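Local coordinates for cysteine desulfurase (Stenotrophomonas maltophilia, PDB 6WCI), which probably uses pyridoxal 5'-phosphate to strip sulfur from L-cysteine, leaving L-alanine and passing the sulfur to a carrier, at residues S222-H227 against D238-T243; L101-S106 against V230-I235; R69-N74 against S84-A89; N95-F100 against V308-L313; E374-R379 against E412-A417. All blocks are in the same frame, centred on the assembly; numbering follows the deposited sequence. Where two conformers were deposited one is given.

Contact 1: residues S222-H227 against D238-T243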
# COMPACT_ATOMS: atom_id res chain seq x y z
N SER B 222 -8.23 9.65 11.48
CA SER B 222 -6.97 8.95 11.72
C SER B 222 -6.57 8.97 13.19
O SER B 222 -5.95 8.01 13.68
CB SER B 222 -5.84 9.56 10.89
OG SER B 222 -6.25 9.77 9.56
N GLN B 223 -6.89 10.06 13.91
CA GLN B 223 -6.61 10.15 15.33
C GLN B 223 -7.83 9.88 16.19
O GLN B 223 -7.74 9.98 17.42
CB GLN B 223 -6.03 11.53 15.67
CG GLN B 223 -4.71 11.84 14.99
CD GLN B 223 -3.57 11.02 15.56
OE1 GLN B 223 -3.67 10.47 16.65
NE2 GLN B 223 -2.47 10.94 14.81
N ALA B 224 -8.96 9.52 15.59
CA ALA B 224 -10.17 9.17 16.34
C ALA B 224 -10.22 7.69 16.74
O ALA B 224 -10.29 7.36 17.93
CB ALA B 224 -11.41 9.53 15.53
N VAL B 225 -10.19 6.80 15.76
CA VAL B 225 -10.46 5.38 16.00
C VAL B 225 -9.45 4.67 16.90
O VAL B 225 -9.81 3.65 17.49
CB VAL B 225 -10.62 4.62 14.68
CG1 VAL B 225 -11.75 5.24 13.88
CG2 VAL B 225 -9.33 4.64 13.90
N PRO B 226 -8.20 5.13 17.06
CA PRO B 226 -7.34 4.48 18.06
C PRO B 226 -7.57 4.95 19.49
O PRO B 226 -7.08 4.28 20.41
CB PRO B 226 -5.92 4.82 17.61
CG PRO B 226 -6.04 6.01 16.77
CD PRO B 226 -7.42 6.09 16.24
N HIS B 227 -8.32 6.03 19.71
CA HIS B 227 -8.42 6.65 21.02
C HIS B 227 -9.84 6.70 21.59
O HIS B 227 -10.00 6.98 22.78
CB HIS B 227 -7.85 8.08 20.99
CG HIS B 227 -6.42 8.14 20.55
ND1 HIS B 227 -5.38 7.78 21.38
CD2 HIS B 227 -5.86 8.49 19.37
CE1 HIS B 227 -4.23 7.92 20.73
NE2 HIS B 227 -4.50 8.35 19.51
N ASP B 238 -20.46 11.56 4.72
CA ASP B 238 -20.43 10.89 3.42
C ASP B 238 -19.22 9.98 3.23
O ASP B 238 -19.30 9.00 2.47
CB ASP B 238 -20.45 11.93 2.30
CG ASP B 238 -21.70 12.78 2.33
OD1 ASP B 238 -22.77 12.28 1.92
OD2 ASP B 238 -21.61 13.94 2.81
N PHE B 239 -18.09 10.29 3.88
CA PHE B 239 -16.84 9.57 3.72
C PHE B 239 -16.06 9.67 5.03
O PHE B 239 -15.95 10.76 5.57
CB PHE B 239 -15.94 10.16 2.63
CG PHE B 239 -16.54 10.16 1.26
CD1 PHE B 239 -16.38 9.07 0.42
CD2 PHE B 239 -17.21 11.27 0.79
CE1 PHE B 239 -16.92 9.08 -0.87
CE2 PHE B 239 -17.75 11.29 -0.49
CZ PHE B 239 -17.60 10.19 -1.32
N TYR B 240 -15.46 8.56 5.47
CA TYR B 240 -14.68 8.51 6.71
C TYR B 240 -13.42 7.69 6.47
O TYR B 240 -13.50 6.55 6.01
CB TYR B 240 -15.52 7.93 7.85
CG TYR B 240 -14.96 8.11 9.25
CD1 TYR B 240 -14.01 7.24 9.76
CD2 TYR B 240 -15.42 9.13 10.07
CE1 TYR B 240 -13.51 7.40 11.07
CE2 TYR B 240 -14.94 9.30 11.36
CZ TYR B 240 -13.99 8.44 11.85
OH TYR B 240 -13.52 8.63 13.14
N ALA B 241 -12.26 8.27 6.78
CA ALA B 241 -10.95 7.68 6.48
C ALA B 241 -10.18 7.36 7.76
O ALA B 241 -10.10 8.19 8.67
CB ALA B 241 -10.13 8.64 5.62
N ILE B 242 -9.57 6.17 7.82
CA ILE B 242 -8.75 5.78 8.96
C ILE B 242 -7.43 5.21 8.45
O ILE B 242 -7.28 4.90 7.27
CB ILE B 242 -9.45 4.74 9.87
CG1 ILE B 242 -9.76 3.48 9.08
CG2 ILE B 242 -10.72 5.33 10.48
CD1 ILE B 242 -10.19 2.29 9.93
N THR B 243 -6.46 5.09 9.36
CA THR B 243 -5.17 4.55 8.97
C THR B 243 -4.70 3.52 9.98
O THR B 243 -4.84 3.68 11.20
CB THR B 243 -4.14 5.69 8.75
OG1 THR B 243 -3.03 5.18 7.99
CG2 THR B 243 -3.65 6.28 10.05
O HOH W 1 -6.50 5.71 12.24

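Contact 2: residues L101-S106 against V230-I235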
# COMPACT_ATOMS: atom_id res chain seq x y z
N LEU B 101 -15.90 -0.28 13.30
CA LEU B 101 -16.46 1.01 12.91
C LEU B 101 -17.98 1.03 12.89
O LEU B 101 -18.56 2.09 12.66
CB LEU B 101 -15.93 1.41 11.53
CG LEU B 101 -14.42 1.25 11.35
CD1 LEU B 101 -14.08 1.30 9.87
CD2 LEU B 101 -13.70 2.34 12.11
N ASN B 102 -18.62 -0.12 13.12
CA ASN B 102 -20.07 -0.28 13.05
C ASN B 102 -20.61 0.09 11.67
O ASN B 102 -21.60 0.82 11.53
CB ASN B 102 -20.79 0.52 14.14
CG ASN B 102 -22.22 0.05 14.36
OD1 ASN B 102 -22.50 -1.14 14.31
ND2 ASN B 102 -23.12 0.99 14.58
N VAL B 103 -19.95 -0.42 10.62
CA VAL B 103 -20.37 -0.21 9.24
C VAL B 103 -20.45 -1.56 8.54
O VAL B 103 -19.96 -2.58 9.03
CB VAL B 103 -19.42 0.72 8.46
CG1 VAL B 103 -19.26 2.05 9.18
CG2 VAL B 103 -18.08 0.04 8.23
N ARG B 104 -21.07 -1.56 7.37
CA ARG B 104 -21.09 -2.81 6.63
C ARG B 104 -19.77 -2.99 5.89
O ARG B 104 -19.20 -2.02 5.37
CB ARG B 104 -22.26 -2.85 5.64
CG ARG B 104 -23.61 -2.74 6.33
CD ARG B 104 -24.75 -2.98 5.36
NE ARG B 104 -24.61 -4.26 4.67
CZ ARG B 104 -25.59 -4.85 4.00
NH1 ARG B 104 -25.37 -6.02 3.39
NH2 ARG B 104 -26.79 -4.29 3.94
N PRO B 105 -19.23 -4.22 5.85
CA PRO B 105 -17.95 -4.42 5.17
C PRO B 105 -18.02 -4.16 3.68
O PRO B 105 -17.01 -3.78 3.07
CB PRO B 105 -17.61 -5.88 5.49
CG PRO B 105 -18.92 -6.52 5.84
CD PRO B 105 -19.77 -5.45 6.45
N SER B 106 -19.20 -4.32 3.07
CA SER B 106 -19.38 -4.03 1.65
C SER B 106 -19.13 -2.56 1.32
O SER B 106 -18.85 -2.24 0.16
CB SER B 106 -20.80 -4.43 1.23
OG SER B 106 -20.83 -4.79 -0.14
N VAL B 230 -15.73 4.85 17.86
CA VAL B 230 -16.37 5.57 16.76
C VAL B 230 -17.39 4.64 16.13
O VAL B 230 -17.05 3.56 15.64
CB VAL B 230 -15.36 6.08 15.73
CG1 VAL B 230 -16.07 6.92 14.68
CG2 VAL B 230 -14.27 6.90 16.40
N ASP B 231 -18.66 5.06 16.19
CA ASP B 231 -19.74 4.49 15.39
C ASP B 231 -19.80 5.34 14.13
O ASP B 231 -20.45 6.39 14.10
CB ASP B 231 -21.04 4.52 16.18
CG ASP B 231 -22.23 4.00 15.39
OD1 ASP B 231 -22.13 3.84 14.15
OD2 ASP B 231 -23.29 3.75 16.01
N VAL B 232 -19.11 4.89 13.08
CA VAL B 232 -18.99 5.72 11.88
C VAL B 232 -20.37 5.98 11.27
O VAL B 232 -20.65 7.09 10.79
CB VAL B 232 -18.04 5.06 10.85
CG1 VAL B 232 -18.09 5.82 9.54
CG2 VAL B 232 -16.62 5.02 11.38
N ALA B 233 -21.25 4.98 11.29
CA ALA B 233 -22.55 5.13 10.63
C ALA B 233 -23.39 6.18 11.32
O ALA B 233 -24.12 6.93 10.66
CB ALA B 233 -23.28 3.79 10.60
N ALA B 234 -23.31 6.26 12.65
CA ALA B 234 -24.09 7.24 13.40
C ALA B 234 -23.56 8.65 13.23
O ALA B 234 -24.21 9.60 13.68
CB ALA B 234 -24.11 6.87 14.88
N ILE B 235 -22.39 8.83 12.62
CA ILE B 235 -21.89 10.18 12.40
C ILE B 235 -22.72 10.88 11.33
O ILE B 235 -23.00 12.07 11.42
CB ILE B 235 -20.39 10.16 12.04
CG1 ILE B 235 -19.57 9.55 13.18
CG2 ILE B 235 -19.89 11.56 11.76
CD1 ILE B 235 -18.08 9.61 12.96

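Contact 3: residues R69-N74 against S84-A89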
# COMPACT_ATOMS: atom_id res chain seq x y z
N ARG B 69 4.76 -17.33 7.41
CA ARG B 69 5.34 -18.63 7.71
C ARG B 69 4.42 -19.79 7.34
O ARG B 69 4.91 -20.91 7.13
CB ARG B 69 5.68 -18.74 9.20
CG ARG B 69 6.93 -18.00 9.58
CD ARG B 69 7.17 -18.08 11.09
NE ARG B 69 8.29 -17.22 11.47
CZ ARG B 69 9.56 -17.59 11.43
NH1 ARG B 69 9.89 -18.83 11.05
NH2 ARG B 69 10.51 -16.74 11.79
N ARG B 70 3.11 -19.58 7.30
CA ARG B 70 2.17 -20.69 7.35
C ARG B 70 1.09 -20.69 6.29
O ARG B 70 0.57 -21.77 5.99
CB ARG B 70 1.50 -20.76 8.73
CG ARG B 70 2.46 -21.08 9.90
CD ARG B 70 2.71 -22.57 9.99
NE ARG B 70 1.47 -23.31 10.18
CZ ARG B 70 1.37 -24.63 10.06
NH1 ARG B 70 2.44 -25.35 9.74
NH2 ARG B 70 0.20 -25.23 10.24
N TYR B 71 0.71 -19.55 5.71
CA TYR B 71 -0.30 -19.63 4.65
C TYR B 71 -0.19 -18.45 3.69
O TYR B 71 -1.20 -17.97 3.15
CB TYR B 71 -1.72 -19.74 5.21
CG TYR B 71 -2.20 -18.61 6.11
CD1 TYR B 71 -1.74 -18.48 7.41
CD2 TYR B 71 -3.16 -17.71 5.66
CE1 TYR B 71 -2.20 -17.46 8.24
CE2 TYR B 71 -3.63 -16.69 6.47
CZ TYR B 71 -3.15 -16.57 7.75
OH TYR B 71 -3.63 -15.54 8.54
N ASN B 72 1.03 -18.04 3.39
CA ASN B 72 1.26 -17.02 2.39
C ASN B 72 0.86 -17.52 1.00
O ASN B 72 1.41 -18.51 0.51
CB ASN B 72 2.73 -16.60 2.42
CG ASN B 72 3.07 -15.62 1.33
OD1 ASN B 72 2.65 -14.46 1.36
ND2 ASN B 72 3.85 -16.08 0.35
N ALA B 73 -0.13 -16.86 0.41
CA ALA B 73 -0.65 -17.12 -0.93
C ALA B 73 -1.48 -15.89 -1.31
O ALA B 73 -1.72 -15.02 -0.48
CB ALA B 73 -1.49 -18.39 -0.98
N ASN B 74 -1.89 -15.83 -2.58
CA ASN B 74 -2.69 -14.70 -3.02
C ASN B 74 -4.17 -14.96 -2.72
O ASN B 74 -4.57 -16.09 -2.42
CB ASN B 74 -2.49 -14.42 -4.52
CG ASN B 74 -2.52 -12.94 -4.84
OD1 ASN B 74 -3.35 -12.19 -4.32
ND2 ASN B 74 -1.59 -12.49 -5.68
N SER B 84 -7.17 -20.32 -0.23
CA SER B 84 -8.43 -20.25 0.50
C SER B 84 -8.22 -19.71 1.91
O SER B 84 -8.95 -18.82 2.36
CB SER B 84 -9.09 -21.63 0.54
OG SER B 84 -10.18 -21.65 1.43
N GLU B 85 -7.22 -20.25 2.62
CA GLU B 85 -6.93 -19.75 3.96
C GLU B 85 -6.60 -18.27 3.93
O GLU B 85 -7.08 -17.50 4.78
CB GLU B 85 -5.78 -20.55 4.58
CG GLU B 85 -6.08 -22.03 4.68
CD GLU B 85 -5.01 -22.81 5.43
OE1 GLU B 85 -4.09 -22.17 5.99
OE2 GLU B 85 -5.08 -24.05 5.45
N ALA B 86 -5.79 -17.84 2.96
CA ALA B 86 -5.41 -16.43 2.86
C ALA B 86 -6.62 -15.55 2.58
O ALA B 86 -6.75 -14.46 3.14
CB ALA B 86 -4.35 -16.26 1.78
N THR B 87 -7.52 -16.02 1.71
CA THR B 87 -8.71 -15.24 1.38
C THR B 87 -9.64 -15.11 2.58
O THR B 87 -10.16 -14.02 2.85
CB THR B 87 -9.44 -15.89 0.19
OG1 THR B 87 -8.56 -15.93 -0.93
CG2 THR B 87 -10.70 -15.08 -0.17
N ASP B 88 -9.87 -16.21 3.29
CA ASP B 88 -10.73 -16.16 4.47
C ASP B 88 -10.16 -15.21 5.52
O ASP B 88 -10.90 -14.45 6.15
CB ASP B 88 -10.92 -17.55 5.06
CG ASP B 88 -11.66 -18.48 4.11
OD1 ASP B 88 -12.15 -17.99 3.06
OD2 ASP B 88 -11.77 -19.68 4.41
N ALA B 89 -8.84 -15.22 5.71
CA ALA B 89 -8.23 -14.32 6.68
C ALA B 89 -8.35 -12.87 6.24
O ALA B 89 -8.63 -11.98 7.05
CB ALA B 89 -6.76 -14.71 6.89

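Contact 4: residues N95-F100 against V308-L313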
# COMPACT_ATOMS: atom_id res chain seq x y z
N ASN B 95 -14.18 -7.77 7.69
CA ASN B 95 -15.40 -7.87 8.50
C ASN B 95 -15.14 -7.42 9.93
O ASN B 95 -16.01 -6.82 10.57
CB ASN B 95 -15.95 -9.29 8.48
CG ASN B 95 -16.28 -9.77 7.08
OD1 ASN B 95 -16.43 -8.97 6.16
ND2 ASN B 95 -16.42 -11.09 6.91
N THR B 96 -13.96 -7.73 10.46
CA THR B 96 -13.62 -7.32 11.81
C THR B 96 -13.44 -5.81 11.90
O THR B 96 -13.85 -5.19 12.88
CB THR B 96 -12.33 -8.01 12.27
OG1 THR B 96 -12.53 -9.42 12.25
CG2 THR B 96 -11.97 -7.56 13.69
N LEU B 97 -12.81 -5.21 10.89
CA LEU B 97 -12.68 -3.76 10.88
C LEU B 97 -14.05 -3.11 10.75
O LEU B 97 -14.34 -2.11 11.43
CB LEU B 97 -11.76 -3.33 9.73
CG LEU B 97 -11.25 -1.89 9.74
CD1 LEU B 97 -10.60 -1.53 11.10
CD2 LEU B 97 -10.28 -1.67 8.59
N ALA B 98 -14.93 -3.69 9.93
CA ALA B 98 -16.26 -3.13 9.74
C ALA B 98 -17.04 -3.10 11.05
O ALA B 98 -17.74 -2.12 11.34
CB ALA B 98 -17.01 -3.92 8.67
N ARG B 99 -16.95 -4.17 11.84
CA ARG B 99 -17.61 -4.19 13.14
C ARG B 99 -17.00 -3.17 14.08
O ARG B 99 -17.70 -2.52 14.86
CB ARG B 99 -17.53 -5.59 13.75
N PHE B 100 -15.68 -3.00 14.01
CA PHE B 100 -14.98 -1.98 14.78
C PHE B 100 -15.57 -0.59 14.54
O PHE B 100 -15.73 0.19 15.48
CB PHE B 100 -13.50 -2.03 14.38
CG PHE B 100 -12.63 -1.09 15.14
CD1 PHE B 100 -12.38 -1.30 16.48
CD2 PHE B 100 -12.00 -0.04 14.50
CE1 PHE B 100 -11.55 -0.45 17.18
CE2 PHE B 100 -11.17 0.81 15.20
CZ PHE B 100 -10.94 0.60 16.52
N VAL B 308 -6.55 -8.22 13.27
CA VAL B 308 -6.26 -8.57 14.67
C VAL B 308 -6.21 -7.32 15.54
O VAL B 308 -6.69 -7.34 16.69
CB VAL B 308 -4.97 -9.39 14.76
CG1 VAL B 308 -4.65 -9.71 16.21
CG2 VAL B 308 -5.10 -10.70 13.95
N ALA B 309 -5.63 -6.23 15.04
CA ALA B 309 -5.61 -4.98 15.79
C ALA B 309 -7.02 -4.52 16.12
O ALA B 309 -7.30 -4.11 17.25
CB ALA B 309 -4.88 -3.89 15.00
N ALA B 310 -7.92 -4.55 15.13
CA ALA B 310 -9.30 -4.16 15.38
C ALA B 310 -9.94 -5.04 16.43
O ALA B 310 -10.62 -4.54 17.34
CB ALA B 310 -10.09 -4.20 14.07
N ASP B 311 -9.73 -6.35 16.35
CA ASP B 311 -10.31 -7.25 17.34
C ASP B 311 -9.68 -7.04 18.71
O ASP B 311 -10.37 -7.13 19.74
CB ASP B 311 -10.14 -8.70 16.89
CG ASP B 311 -10.72 -9.68 17.88
OD1 ASP B 311 -11.96 -9.69 18.04
OD2 ASP B 311 -9.95 -10.43 18.51
N TYR B 312 -8.39 -6.71 18.76
CA TYR B 312 -7.75 -6.44 20.04
C TYR B 312 -8.37 -5.23 20.71
O TYR B 312 -8.65 -5.25 21.91
CB TYR B 312 -6.24 -6.24 19.83
CG TYR B 312 -5.43 -6.10 21.11
CD1 TYR B 312 -4.85 -7.21 21.72
CD2 TYR B 312 -5.23 -4.85 21.69
CE1 TYR B 312 -4.09 -7.08 22.89
CE2 TYR B 312 -4.48 -4.72 22.86
CZ TYR B 312 -3.92 -5.83 23.45
OH TYR B 312 -3.18 -5.67 24.61
N LEU B 313 -8.63 -4.17 19.94
CA LEU B 313 -9.22 -2.96 20.52
C LEU B 313 -10.68 -3.16 20.88
O LEU B 313 -11.15 -2.65 21.90
CB LEU B 313 -9.06 -1.79 19.55
CG LEU B 313 -7.63 -1.29 19.36
CD1 LEU B 313 -7.54 -0.25 18.26
CD2 LEU B 313 -7.12 -0.72 20.67

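Contact 5: residues E374-R379 against E412-A417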
# COMPACT_ATOMS: atom_id res chain seq x y z
N GLU B 374 17.31 11.17 27.26
CA GLU B 374 16.77 10.60 28.48
C GLU B 374 15.89 9.37 28.20
O GLU B 374 15.31 8.82 29.14
CB GLU B 374 15.97 11.66 29.24
CG GLU B 374 16.77 12.93 29.54
CD GLU B 374 17.90 12.70 30.53
OE1 GLU B 374 17.62 12.39 31.70
OE2 GLU B 374 19.08 12.83 30.13
N GLY B 375 15.81 8.93 26.95
CA GLY B 375 14.97 7.81 26.58
C GLY B 375 13.56 8.18 26.19
O GLY B 375 12.79 7.30 25.79
N VAL B 376 13.19 9.46 26.27
CA VAL B 376 11.84 9.91 25.98
C VAL B 376 11.73 10.20 24.49
O VAL B 376 12.51 10.97 23.93
CB VAL B 376 11.48 11.17 26.80
CG1 VAL B 376 10.10 11.65 26.40
CG2 VAL B 376 11.54 10.88 28.29
N ALA B 377 10.75 9.58 23.85
CA ALA B 377 10.49 9.80 22.43
C ALA B 377 9.28 10.72 22.29
O ALA B 377 8.16 10.35 22.65
CB ALA B 377 10.27 8.48 21.70
N VAL B 378 9.52 11.94 21.81
CA VAL B 378 8.47 12.84 21.39
C VAL B 378 8.84 13.38 20.01
O VAL B 378 9.90 13.08 19.47
CB VAL B 378 8.23 14.00 22.38
CG1 VAL B 378 7.88 13.47 23.76
CG2 VAL B 378 9.46 14.89 22.46
N ARG B 379 7.96 14.19 19.45
CA ARG B 379 8.15 14.75 18.13
C ARG B 379 8.03 16.26 18.22
O ARG B 379 7.05 16.77 18.78
CB ARG B 379 7.13 14.19 17.15
CG ARG B 379 7.21 14.75 15.75
CD ARG B 379 8.58 14.50 15.15
NE ARG B 379 8.58 14.64 13.69
CZ ARG B 379 9.67 14.90 12.98
NH1 ARG B 379 10.84 15.07 13.59
NH2 ARG B 379 9.59 15.01 11.66
N GLU B 412 5.41 10.52 35.19
CA GLU B 412 6.26 11.15 36.20
C GLU B 412 7.72 11.14 35.77
O GLU B 412 8.41 12.16 35.91
CB GLU B 412 6.08 10.45 37.56
CG GLU B 412 4.70 10.62 38.18
CD GLU B 412 4.37 12.06 38.57
OE1 GLU B 412 3.17 12.40 38.67
OE2 GLU B 412 5.31 12.86 38.77
N ARG B 413 8.20 10.02 35.22
CA ARG B 413 9.55 9.97 34.66
C ARG B 413 9.74 11.03 33.58
O ARG B 413 10.83 11.60 33.45
CB ARG B 413 9.82 8.58 34.07
CG ARG B 413 9.81 7.43 35.07
CD ARG B 413 10.31 6.15 34.41
NE ARG B 413 11.57 6.37 33.71
CZ ARG B 413 12.76 6.39 34.30
NH1 ARG B 413 12.84 6.19 35.61
NH2 ARG B 413 13.86 6.61 33.60
N PHE B 414 8.71 11.27 32.78
CA PHE B 414 8.78 12.28 31.73
C PHE B 414 9.03 13.67 32.32
O PHE B 414 9.91 14.41 31.87
CB PHE B 414 7.49 12.26 30.91
CG PHE B 414 7.38 13.37 29.89
CD1 PHE B 414 6.92 14.63 30.26
CD2 PHE B 414 7.71 13.14 28.57
CE1 PHE B 414 6.82 15.64 29.32
CE2 PHE B 414 7.61 14.15 27.63
CZ PHE B 414 7.16 15.40 28.00
N MET B 415 8.23 14.05 33.32
CA MET B 415 8.35 15.39 33.88
C MET B 415 9.71 15.62 34.52
O MET B 415 10.23 16.74 34.49
CB MET B 415 7.24 15.62 34.90
CG MET B 415 5.88 15.31 34.34
SD MET B 415 5.33 16.60 33.20
CE MET B 415 3.91 15.81 32.44
N THR B 416 10.30 14.56 35.09
CA THR B 416 11.65 14.67 35.63
C THR B 416 12.66 14.89 34.51
O THR B 416 13.60 15.68 34.66
CB THR B 416 11.98 13.42 36.44
OG1 THR B 416 11.27 13.46 37.69
CG2 THR B 416 13.48 13.31 36.70
N ALA B 417 12.48 14.21 33.38
CA ALA B 417 13.36 14.44 32.24
C ALA B 417 13.15 15.83 31.65
O ALA B 417 14.11 16.47 31.21
CB ALA B 417 13.12 13.37 31.18
O HOH W 2 13.77 6.70 30.83

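Contact 1: residues S222-H227 against D238-T243
Val225 lays both methyls against the branch methyl of Ile242: Val225 CG1 sits 3.6 Å from Ile242 CG2, and Val225 CG2 is hardly farther from that same carbon. The two side chains cross at about a right angle. Val225 CG1 also reaches Tyr240, coming in near the plane of the ring at its edge, 4.0 Å from Tyr240 CE1. Tyr240 leaves the strand with CG anti to the backbone N (chi1 -167°), and its side chain and Val225 slide past each other in opposite directions, with Tyr240 OH 3.3 Å from Ala224 CB. That hydroxyl is hydrogen-bonded to His192 ND1, which gives the buried oxygen a polar partner amid aliphatic neighbours. At the other end of the contact the methyl Thr243 CG2 lies 4.0 Å from Ser222 CB. Here a single water joins the backbones, donating to Ser222 O at 2.8 Å and accepting from Thr243 N at 2.9 Å. The cofactor is close by: Gln223 NE2 bonds to O3 and Thr243 OG1 to the phosphate oxygen OP1 of the pyridoxal-phosphate-modified lysine at position 246, so both segments contribute to its site. Strand 239-243 runs in the seven-stranded sheet between strands 254-258 and 216-220, and the loop 222-227 follows directly from the latter. Helix 81-101 packs on Val225 and Ile242 through Leu101, while helix 114-126 packs on Ala241.

Contact 2: residues L101-S106 against V230-I235
With CG anti to the backbone N in both residues, Asn102 (chi1 -163°) and Asp231 (chi1 178°) bring amide and carboxylate together, their planes 74° apart. Asn102 ND2 donates to Asp231 OD1 at 3.0 Å in a nearly straight bond; the oxygen lies close to the amide plane, but the nitrogen stands well above the carboxylate plane. Ala234 N reaches Asp231 OD1 from the opposite face, at 3.1 Å, so one oxygen is gripped by two N-H groups. A backbone bond runs from Val232 N to Leu101 O at 2.9 Å. Val232 packs beside these polar links: its CG2 lies 3.7 Å from Leu101 CB, the two side chains pointing the same way, and its CB lies 3.7 Å from Val103 CG1. Ala233 CB rests on Asn102 O at 3.5 Å. Tyr240 and Trp257 of the sheet continue the apolar layer around Val232. Two helix ends therefore meet here. Asn102, at positive phi, closes helix 81-101 in a Schellman motif, and Asp231 is the N-cap of the short helix 232-235, its carboxylate serving the cap and the neighbouring amide at once.

Contact 3: residues R69-N74 against S84-A89
Helix 58-70 gives way at Tyr71, the first residue to leave helical backbone angles, and the chain then runs on past helix 81-101, coming nearest where Ala73 CA lies 6.1 Å from Ala86 CA. Tyr71 carries most of the contact. Its CG stands between the backbone N and the carbonyl carbon (chi1 59°), and the ring presents its edge to the helix: Ala86 CA lies in the ring plane, 3.8 Å from Tyr71 CD2. One turn on, Ala89 CB also approaches near that plane, 3.7 Å from Tyr71 CE2 and 3.6 Å from Tyr71 OH. Glu85 crosses the tyrosine obliquely, and Glu85 OE1 lies 3.5 Å from Tyr71 CB. Its carboxylate is engaged across the dimer, where OE2 forms a salt bridge with Arg38 of the second subunit. Farther along, Ala86 CB sits 3.7 Å from Ala73 O. Small alanines on the helix thus let the departing chain lie close. This is the loop connection between the consecutive helices 58-70 and 81-101, folded back on the second helix at the subunit interface: Arg38 of the second subunit also bonds to Arg70 O, and Asn74 ND2 donates to Asn52 O of that subunit.

Contact 4: residues N95-F100 against V308-L313
Ala310 CB touches three side chains of helix 95-100: Thr96 CG2 at 3.9 Å from it, Leu97 CD1 at 4.0 Å and Phe100 CB at 4.1 Å. Thr96 CG2 also meets the start of the next residue, 3.7 Å from Asp311 N. Phe100 has CG anti to the backbone N (chi1 -176°); its ring atom CE1 lies 3.7 Å from Leu313 CB, and Phe100 CZ meets Leu313 CD1 at 3.9 Å. The two side chains cross at a slant. Behind this first shell, the helix axes come within 8.4 Å and run in broadly the same direction, 37° apart, a spacing suited to the small alanine where they are nearest. Leu97 is backed by Leu108 and Leu110 of strand 108-111, and Phe100 by Val225 and Met247. The hydroxyl of Thr96 is turned to its own helix, bonding to Gly92 O, which leaves the methyl for the partner. Between these segments the contact is van der Waals packing, largely of aliphatic and aromatic carbons with a few backbone polar atoms touched, so the helices meet by close fit and not by a directional bond.

Contact 5: residues E374-R379 against E412-A417
Val376 and Phe414 make the main apolar contact, crossing at about a right angle: Val376 CG1 lies 3.6 Å from Phe414 CD2 and about as near to CE2. Phe414 has CG anti to the backbone N (chi1 173°), and its ring atoms CD2 and CE2 reach the valines of the strand segment. Val378 CG1 meets the ring at its edge, in plane, 3.9 Å from Phe414 CE2. A second apolar group forms around Ala417, whose CB sits 3.8 Å from Glu374 CB and 4.1 Å from Val376 CG2. The glutamate thus packs through its aliphatic base, CG as well as CB touching the alanine methyl. The polar link is carried by a water that bridges the two segments, donating to Glu374 O at 3.1 Å and accepting from Arg413 NH2 at 2.8 Å, in the guanidinium plane. Gly375, at positive phi, ends helix 364-373 in a Schellman motif and turns the chain into the strand. Strand 376-381 lies in the six-stranded sheet between strands 43-47 and 397-401, with helix 408-422 packed on it. Leu371 of helix 364-373 touches both Val376 and Ala417, and Phe332 of helix 318-336 meets the ring of Phe414.

Contacts 1, 2 and 4 form one continuous cluster, while contacts 3 and 5 stand apart, their centres about 42 Å from each other. Contact 1 lies deepest, about 5 Å from the chain centre, and its Val225 touches both Leu101 of contact 2 and Phe100 of contact 4. Helix 81-101 threads contacts 3, 4 and 2 in turn, from the subunit interface to its C-terminal end. Contacts 4 and 5 are both buried and chiefly apolar, but one joins two helices and the other a helix to the smaller sheet. Direct hydrogen bonds between segments appear in partly exposed contact 2; contacts 1 and 5 use bridging waters, and in contact 3 several polar groups, among them Glu85 and Asn74, bond to the second subunit.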